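Local structure of penicillin binding protein 2X (Streptococcus thermophilus, 5U47) at residues Ala304-Gly309 and Lys463-Glu468. The protein probably acts as a transpeptidase that cross-links peptidoglycan strands during septal cell-wall synthesis and is inactivated by beta-lactams. The protein carries 1 engineered substitution. Residues are numbered along the deposited sequence; the frame is centred on the assembly and turned at random.
Sequences AAINNG and KQAASE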
# COMPACT_ATOMS: atom_id res chain seq x y z
N ALA A 304 -12.21 -15.21 18.45
CA ALA A 304 -11.83 -15.04 19.85
C ALA A 304 -12.72 -15.88 20.76
O ALA A 304 -12.24 -16.53 21.70
CB ALA A 304 -11.90 -13.57 20.25
N ALA A 305 -14.02 -15.87 20.49
CA ALA A 305 -14.96 -16.67 21.27
C ALA A 305 -14.62 -18.15 21.16
O ALA A 305 -14.66 -18.87 22.16
CB ALA A 305 -16.39 -16.42 20.80
N ILE A 306 -14.27 -18.60 19.95
CA ILE A 306 -13.92 -20.01 19.76
C ILE A 306 -12.61 -20.32 20.47
O ILE A 306 -12.50 -21.33 21.17
CB ILE A 306 -13.85 -20.38 18.26
CG1 ILE A 306 -15.26 -20.29 17.65
CG2 ILE A 306 -13.28 -21.79 18.09
CD1 ILE A 306 -15.30 -20.40 16.14
N ASN A 307 -11.63 -19.43 20.31
CA ASN A 307 -10.32 -19.58 20.94
C ASN A 307 -10.39 -19.53 22.49
O ASN A 307 -9.61 -20.18 23.17
CB ASN A 307 -9.34 -18.52 20.46
CG ASN A 307 -7.90 -18.93 20.67
OD1 ASN A 307 -7.44 -19.90 20.06
ND2 ASN A 307 -7.18 -18.20 21.51
N ASN A 308 -11.32 -18.73 23.02
CA ASN A 308 -11.51 -18.57 24.47
C ASN A 308 -12.20 -19.78 25.09
O ASN A 308 -12.18 -19.94 26.30
CB ASN A 308 -12.36 -17.32 24.75
CG ASN A 308 -12.35 -16.90 26.20
OD1 ASN A 308 -11.29 -16.76 26.81
ND2 ASN A 308 -13.55 -16.65 26.76
N GLY A 309 -12.82 -20.62 24.25
CA GLY A 309 -13.58 -21.76 24.72
C GLY A 309 -15.00 -21.36 25.13
O GLY A 309 -15.72 -22.16 25.73
N LYS A 463 -4.99 -22.46 15.35
CA LYS A 463 -5.28 -22.99 14.02
C LYS A 463 -6.73 -23.50 13.97
O LYS A 463 -7.46 -23.27 12.99
CB LYS A 463 -4.31 -24.13 13.74
CG LYS A 463 -4.59 -24.96 12.50
CD LYS A 463 -3.51 -26.03 12.37
CE LYS A 463 -3.83 -27.05 11.30
NZ LYS A 463 -3.95 -26.42 9.97
N GLN A 464 -7.13 -24.21 15.03
CA GLN A 464 -8.48 -24.76 15.11
C GLN A 464 -9.53 -23.65 15.15
O GLN A 464 -10.55 -23.73 14.46
CB GLN A 464 -8.61 -25.71 16.31
CG GLN A 464 -9.97 -26.39 16.41
CD GLN A 464 -10.08 -27.33 17.60
OE1 GLN A 464 -9.10 -27.62 18.28
NE2 GLN A 464 -11.29 -27.81 17.85
N ALA A 465 -9.29 -22.60 15.93
CA ALA A 465 -10.24 -21.47 16.00
C ALA A 465 -10.40 -20.77 14.64
O ALA A 465 -11.52 -20.44 14.23
CB ALA A 465 -9.80 -20.47 17.06
N ALA A 466 -9.28 -20.57 13.95
CA ALA A 466 -9.31 -19.96 12.63
C ALA A 466 -10.10 -20.83 11.64
O ALA A 466 -10.92 -20.34 10.90
CB ALA A 466 -7.89 -19.75 12.11
N SER A 467 -9.83 -22.13 11.66
CA SER A 467 -10.48 -23.07 10.77
C SER A 467 -11.99 -23.14 11.01
O SER A 467 -12.79 -23.17 10.05
CB SER A 467 -9.86 -24.45 10.98
OG SER A 467 -10.62 -25.45 10.32
N GLU A 468 -12.38 -23.19 12.28
CA GLU A 468 -13.81 -23.22 12.63
C GLU A 468 -14.49 -21.92 12.25
O GLU A 468 -15.63 -21.93 11.75
CB GLU A 468 -14.01 -23.58 14.11
CG GLU A 468 -13.61 -25.02 14.38
CD GLU A 468 -13.78 -25.45 15.82
OE1 GLU A 468 -13.42 -26.62 16.15
OE2 GLU A 468 -14.28 -24.64 16.63
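I306 reaches from the last turn of helix 297-308 onto the first turns of helix 463-478, and its two branches divide the work. From CB, the I306 CG2 methyl stands anti to the backbone N and lies over A465, 3.7 Å from its CA and 3.9 Å from its CB. I306 CG2 also passes 3.4 Å from E468 OE2, a contact without a hydrogen bond. I306 CG1 takes the other direction, beside the backbone N (chi1 -67°), and carries CD1 to 4.0 Å from E468 CB. T469 and Y472, further along the same helix, also touch I306. The carboxylate of E468 is steadied within its own helix, where Q464 NE2 donates to E468 OE1 at 3.0 Å from above the carboxylate plane. N307 rests both CB and OD1 against A465 CB (3.9 Å each), and its amide is held by S462 N at OD1 and by Y374 OH at ND2. The axes of helical segments 304-308 and 463-468 come within 8.6 Å at 139°, consistent with the small A465 at the interface. Within the transpeptidase domain, no hydrogen bond joins the two segments; van der Waals packing is combined with a polar tie from N307 to S462, just ahead of helix 463-478.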